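Local coordinates for isochorismatase family protein family (Burkholderia thailandensis, PDB 3TXY) that is of unknown function but belongs to the isochorismatase-like cysteine hydrolase family and is probably a hydrolase, at residues Pro81-Asp85 with Pro86-Ala90; Gly110-Gly114 with Thr115-Val119; Gln175-Pro178 with Lys179-Gln182. All coordinates share one frame; numbering follows the deposited sequence.

Interaction 1: Pro81-Asp85 with Pro86-Ala90; sequences PPNLD and PEWSA
Asp85 and Trp88 are joined by a backbone bond, Trp88 N to Asp85 O at 2.9 Å, that closes the first turn of the short, weakly bonded helix 86-89. Asp85 is the N-cap of this helix. Its OD1 accepts from Glu87 N at 2.9 Å, and the N-H comes from above the carboxylate plane. A chi1 of -172° sets CG beside the carbonyl carbon, which brings OD1 to the N-H of Glu87. Two residues before the cap, Asn83 OD1 takes the N-H of Asp85 at 2.9 Å, in the carbonyl plane, so the cap residue is itself positioned by an Asx turn. The same Asn83 lies over one face of Trp88. Its CB stands 3.8 Å from the centroid of the five-membered ring, a CH-pi contact, and its amide is nearly parallel to the indole, 17° apart. Asn83 ND2 approaches Trp88 CD1 at 3.5 Å. A water donates to Asp85 O and also bonds Ser89 OG. Ser89 O further accepts from His60 ND1, and Trp88 O from Gln22 NE2, which tie the turn to strand 56-61 and to the loop at Gln22. The arrangement is an Asx turn leading into an N-capped helical turn at the surface of the isochorismatase domain.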
# COMPACT_ATOMS: atom_id res chain seq x y z
N PRO A 81 21.84 -0.54 3.75
CA PRO A 81 22.30 0.48 2.82
C PRO A 81 22.05 0.02 1.38
O PRO A 81 21.96 -1.19 1.12
CB PRO A 81 23.80 0.59 3.12
CG PRO A 81 23.97 0.03 4.50
CD PRO A 81 22.93 -1.05 4.60
N PRO A 82 21.88 0.97 0.45
CA PRO A 82 21.62 0.57 -0.93
C PRO A 82 22.77 -0.25 -1.52
O PRO A 82 23.92 0.17 -1.41
CB PRO A 82 21.48 1.91 -1.67
CG PRO A 82 21.36 2.95 -0.61
CD PRO A 82 22.07 2.42 0.58
N ASN A 83 22.47 -1.39 -2.12
CA ASN A 83 23.49 -2.19 -2.81
C ASN A 83 23.71 -1.66 -4.22
O ASN A 83 22.81 -1.72 -5.06
CB ASN A 83 23.12 -3.68 -2.86
CG ASN A 83 24.30 -4.56 -3.27
OD1 ASN A 83 25.14 -4.16 -4.06
ND2 ASN A 83 24.36 -5.77 -2.72
N LEU A 84 24.92 -1.14 -4.48
CA LEU A 84 25.24 -0.51 -5.76
C LEU A 84 26.00 -1.44 -6.72
O LEU A 84 26.45 -1.02 -7.78
CB LEU A 84 26.00 0.81 -5.53
CG LEU A 84 25.11 2.01 -5.15
CD1 LEU A 84 24.06 1.62 -4.13
CD2 LEU A 84 25.94 3.20 -4.65
N ASP A 85 26.12 -2.71 -6.37
CA ASP A 85 26.62 -3.73 -7.29
C ASP A 85 25.64 -3.87 -8.45
O ASP A 85 24.46 -4.16 -8.23
CB ASP A 85 26.73 -5.07 -6.55
CG ASP A 85 27.41 -6.16 -7.35
OD1 ASP A 85 27.49 -6.09 -8.60
OD2 ASP A 85 27.88 -7.11 -6.70
N PRO A 86 26.10 -3.67 -9.70
CA PRO A 86 25.16 -3.84 -10.81
C PRO A 86 24.50 -5.23 -10.85
O PRO A 86 23.38 -5.35 -11.32
CB PRO A 86 26.03 -3.60 -12.05
CG PRO A 86 27.16 -2.76 -11.55
CD PRO A 86 27.45 -3.29 -10.18
N GLU A 87 25.18 -6.26 -10.35
CA GLU A 87 24.59 -7.60 -10.33
C GLU A 87 23.40 -7.72 -9.38
O GLU A 87 22.51 -8.53 -9.61
CB GLU A 87 25.64 -8.67 -10.02
CG GLU A 87 26.57 -8.95 -11.20
CD GLU A 87 25.82 -9.21 -12.50
OE1 GLU A 87 25.04 -10.17 -12.56
OE2 GLU A 87 26.00 -8.43 -13.47
N TRP A 88 23.36 -6.89 -8.33
CA TRP A 88 22.28 -6.93 -7.38
C TRP A 88 20.92 -6.68 -8.03
O TRP A 88 19.93 -7.32 -7.66
CB TRP A 88 22.56 -5.96 -6.24
CG TRP A 88 21.47 -5.97 -5.20
CD1 TRP A 88 21.32 -6.84 -4.12
CD2 TRP A 88 20.33 -5.05 -5.10
NE1 TRP A 88 20.18 -6.54 -3.41
CE2 TRP A 88 19.55 -5.48 -3.94
CE3 TRP A 88 19.90 -3.95 -5.83
CZ2 TRP A 88 18.39 -4.81 -3.54
CZ3 TRP A 88 18.72 -3.30 -5.45
CH2 TRP A 88 17.99 -3.72 -4.32
N SER A 89 20.88 -5.78 -9.01
CA SER A 89 19.62 -5.41 -9.69
C SER A 89 19.40 -6.08 -11.05
O SER A 89 18.33 -5.86 -11.67
CB SER A 89 19.54 -3.88 -9.85
OG SER A 89 20.63 -3.37 -10.60
N ALA A 90 20.36 -6.88 -11.52
CA ALA A 90 20.22 -7.65 -12.76
C ALA A 90 19.17 -8.75 -12.60
O ALA A 90 19.08 -9.37 -11.55
CB ALA A 90 21.57 -8.28 -13.18
O HOH W 1 22.43 -2.44 -8.82

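Interaction 2: Gly110-Gly114 with Thr115-Val119; sequences GAFTG and TDLDV
Thr115 OG1 donates to Ala111 O at 2.6 Å, a short bond, and accepts from Leu117 N at 3.0 Å. One hydroxyl thus bridges the loop and the first turn of the helix, and the second bond makes an ST turn. Thr115 chi1 (81°) sets OG1 between its backbone N and carbonyl carbon, within reach of both partners. Leu117 CB also rests against Ala111 O. The apolar part of the contact is built on Leu117 CD2. This methyl sits over the centre of one face of the Phe112 ring, 3.9 Å from the centroid and 9° off the normal, a CH-pi contact. The same methyl meets Ala111 CB at 3.7 Å. At the ring edge, in plane, Asp118 CB comes to 4.0 Å from Phe112 CD1. A type II turn from Phe112 to Thr115 shapes the loop, closed by Thr115 N to Phe112 O at 3.0 Å. Gly114 holds the third position of the turn with positive phi (68°). A water donates to Phe112 O and accepts from Asp118 N. The Asp118 carboxylate bonds Tyr152 and forms a salt bridge with Arg122. Thr113 OG1 and Gly110 N bond Glu149 of the second subunit. Phe112 packs on helix 136-149, Thr115 on strand 102-106 and Leu117 on strand 56-61, so the turn joins the edge of the sheet to helix 117-123.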
# COMPACT_ATOMS: atom_id res chain seq x y z
N GLY A 110 6.82 -0.33 -3.96
CA GLY A 110 5.83 -0.48 -5.00
C GLY A 110 6.33 -0.08 -6.36
O GLY A 110 7.25 0.74 -6.49
N ALA A 111 5.70 -0.65 -7.39
CA ALA A 111 6.19 -0.51 -8.76
C ALA A 111 5.62 0.65 -9.57
O ALA A 111 5.92 0.76 -10.76
CB ALA A 111 5.99 -1.82 -9.54
N PHE A 112 4.82 1.53 -8.95
CA PHE A 112 4.27 2.69 -9.65
C PHE A 112 5.05 3.98 -9.43
O PHE A 112 5.32 4.72 -10.39
CB PHE A 112 2.83 2.89 -9.24
CG PHE A 112 1.88 1.87 -9.80
CD1 PHE A 112 1.35 2.04 -11.06
CD2 PHE A 112 1.49 0.77 -9.04
CE1 PHE A 112 0.44 1.14 -11.58
CE2 PHE A 112 0.58 -0.13 -9.55
CZ PHE A 112 0.07 0.04 -10.83
N THR A 113 5.35 4.29 -8.17
CA THR A 113 6.02 5.56 -7.84
C THR A 113 7.35 5.70 -8.61
O THR A 113 8.20 4.82 -8.56
CB THR A 113 6.29 5.68 -6.33
OG1 THR A 113 5.07 5.56 -5.59
CG2 THR A 113 6.93 7.05 -6.02
N GLY A 114 7.48 6.81 -9.35
CA GLY A 114 8.68 7.08 -10.11
C GLY A 114 8.94 6.17 -11.29
O GLY A 114 10.07 6.09 -11.76
N THR A 115 7.91 5.46 -11.76
CA THR A 115 8.09 4.51 -12.87
C THR A 115 7.16 4.81 -14.01
O THR A 115 6.27 5.67 -13.90
CB THR A 115 7.89 3.03 -12.47
OG1 THR A 115 6.49 2.70 -12.46
CG2 THR A 115 8.55 2.67 -11.11
N ASP A 116 7.37 4.07 -15.11
CA ASP A 116 6.46 4.08 -16.25
C ASP A 116 5.47 2.93 -16.27
O ASP A 116 4.90 2.64 -17.31
CB ASP A 116 7.23 4.15 -17.58
CG ASP A 116 8.11 2.93 -17.87
OD1 ASP A 116 8.43 2.13 -16.92
OD2 ASP A 116 8.50 2.78 -19.06
N LEU A 117 5.24 2.26 -15.14
CA LEU A 117 4.33 1.11 -15.14
C LEU A 117 2.91 1.49 -15.59
O LEU A 117 2.35 0.87 -16.48
CB LEU A 117 4.29 0.44 -13.77
CG LEU A 117 3.34 -0.77 -13.61
CD1 LEU A 117 3.65 -1.86 -14.62
CD2 LEU A 117 3.45 -1.31 -12.20
N ASP A 118 2.35 2.51 -14.99
CA ASP A 118 0.99 2.89 -15.36
C ASP A 118 0.92 3.34 -16.83
O ASP A 118 0.01 2.97 -17.56
CB ASP A 118 0.44 3.95 -14.44
CG ASP A 118 -1.02 4.19 -14.66
OD1 ASP A 118 -1.83 3.28 -14.35
OD2 ASP A 118 -1.35 5.26 -15.22
N VAL A 119 1.89 4.15 -17.25
CA VAL A 119 2.00 4.54 -18.66
C VAL A 119 2.01 3.30 -19.61
O VAL A 119 1.32 3.27 -20.65
CB VAL A 119 3.26 5.42 -18.88
CG1 VAL A 119 3.71 5.38 -20.35
CG2 VAL A 119 2.99 6.86 -18.44
O HOH W 2 3.69 4.06 -12.82

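Interaction 3: Gln175-Pro178 with Lys179-Gln182; sequences QIFP and KLGQ
Lys179 reaches back along the helix to Gln175, one turn earlier. Its chain is extended beyond CG (chi2 167°, chi3 168°), and it runs alongside the backbone. NZ donates to Gln175 O at 2.9 Å, lying in the carbonyl plane. The aliphatic part follows the same carbonyl, with Lys179 CD 3.3 Å from Gln175 O. A water closes a second path between the two residues: it accepts from Lys179 NZ and donates to Gln175 OE1. The ammonium group is thus gripped by a carbonyl and a water. Trp164 of the second subunit adds a cation-pi contact to Lys179 and a weak hydrogen bond to Gln175 OE1.

Residues 175-180 are the C-terminal end of helix 166-180, the crossover helix of the beta-alpha-beta unit between strands 153-162 and 182-184; Gln182 begins the second of these strands. Pro178 N has no hydrogen to give to the turn before, and the helix kinks there. The bonds that follow span three residues: Lys179 N to Ile176 O at 3.0 Å and Leu180 N to Phe177 O at 3.1 Å. Gly181 leaves the helix with an extended backbone, and its N makes a weak bond to Phe177 O.

Leu180 turns its branches back over this last turn. Its chi1 of 60° places CG between the backbone N and the carbonyl carbon, and the two methyls part from there. CD2 meets Ile176 CG2 at 4.1 Å, the two side chains lying at a slant to one another. CD1 comes to 3.5 Å from Phe177 O and to 4.2 Å from Phe177 CD1. Ile176 and Leu180 also pack on helix 136-149, and Phe177 touches Val156 of the sheet. Pro178 lies on Val77 of the second subunit, and Leu180 on its Trp109.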
# COMPACT_ATOMS: atom_id res chain seq x y z
N GLN A 175 -6.13 -12.04 4.25
CA GLN A 175 -6.68 -10.86 4.94
C GLN A 175 -6.68 -9.58 4.09
O GLN A 175 -7.48 -8.69 4.35
CB GLN A 175 -5.95 -10.59 6.27
CG GLN A 175 -5.96 -11.74 7.26
CD GLN A 175 -7.34 -12.11 7.75
OE1 GLN A 175 -8.12 -11.25 8.19
NE2 GLN A 175 -7.65 -13.40 7.72
N ILE A 176 -5.78 -9.48 3.11
CA ILE A 176 -5.64 -8.27 2.31
C ILE A 176 -6.02 -8.47 0.86
O ILE A 176 -6.87 -7.79 0.36
CB ILE A 176 -4.20 -7.70 2.33
CG1 ILE A 176 -3.70 -7.49 3.76
CG2 ILE A 176 -4.16 -6.38 1.55
CD1 ILE A 176 -4.52 -6.52 4.59
N PHE A 177 -5.34 -9.38 0.17
CA PHE A 177 -5.51 -9.49 -1.27
C PHE A 177 -6.94 -9.80 -1.72
O PHE A 177 -7.38 -9.26 -2.74
CB PHE A 177 -4.54 -10.50 -1.85
CG PHE A 177 -3.09 -10.10 -1.74
CD1 PHE A 177 -2.70 -8.78 -1.53
CD2 PHE A 177 -2.10 -11.05 -1.93
CE1 PHE A 177 -1.36 -8.44 -1.47
CE2 PHE A 177 -0.77 -10.72 -1.86
CZ PHE A 177 -0.39 -9.42 -1.64
N PRO A 178 -7.67 -10.67 -0.99
CA PRO A 178 -9.07 -10.93 -1.40
C PRO A 178 -9.95 -9.67 -1.40
O PRO A 178 -10.98 -9.67 -2.07
CB PRO A 178 -9.56 -11.94 -0.35
CG PRO A 178 -8.33 -12.60 0.15
CD PRO A 178 -7.30 -11.50 0.17
N LYS A 179 -9.56 -8.63 -0.66
CA LYS A 179 -10.31 -7.39 -0.62
C LYS A 179 -10.00 -6.39 -1.75
O LYS A 179 -10.80 -5.44 -1.98
CB LYS A 179 -10.12 -6.70 0.73
CG LYS A 179 -10.53 -7.58 1.89
CD LYS A 179 -10.05 -7.03 3.21
CE LYS A 179 -10.70 -7.75 4.39
NZ LYS A 179 -9.86 -7.75 5.62
N LEU A 180 -8.87 -6.60 -2.43
CA LEU A 180 -8.43 -5.70 -3.48
C LEU A 180 -8.31 -6.42 -4.82
O LEU A 180 -8.02 -5.80 -5.84
CB LEU A 180 -7.13 -4.98 -3.07
CG LEU A 180 -5.89 -5.82 -2.75
CD1 LEU A 180 -5.42 -6.66 -3.94
CD2 LEU A 180 -4.73 -4.96 -2.21
N GLY A 181 -8.58 -7.72 -4.85
CA GLY A 181 -8.44 -8.47 -6.08
C GLY A 181 -8.72 -9.94 -5.86
O GLY A 181 -9.48 -10.30 -4.94
N GLN A 182 -8.10 -10.77 -6.69
CA GLN A 182 -8.31 -12.22 -6.70
C GLN A 182 -6.99 -12.96 -6.45
O GLN A 182 -5.95 -12.55 -6.94
CB GLN A 182 -8.85 -12.68 -8.06
CG GLN A 182 -10.12 -11.99 -8.52
CD GLN A 182 -10.51 -12.43 -9.93
OE1 GLN A 182 -11.13 -13.49 -10.12
NE2 GLN A 182 -10.13 -11.63 -10.92
O HOH W 3 -10.16 -9.95 7.23

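The three interactions come in series along the chain, all within one isochorismatase domain built on a six-stranded parallel sheet. Interaction 1 is a surface turn at helix 86-89, between strands 56-61 and 102-106. Interaction 2 follows strand 102-106, at one edge of the sheet, and enters helix 117-123. Interaction 3 ends helix 166-180 and enters strand 182-184, the outermost strand on the other side of the sheet within this chain. The centres of interactions 1 and 2 lie about 20 Å apart, those of 2 and 3 about 21 Å, and those of 1 and 3 about 32 Å, on opposite sides of the chain's centre. None touch. Interactions 2 and 3 both pack on helix 136-149 and both meet the second subunit, so they help form the dimer interface.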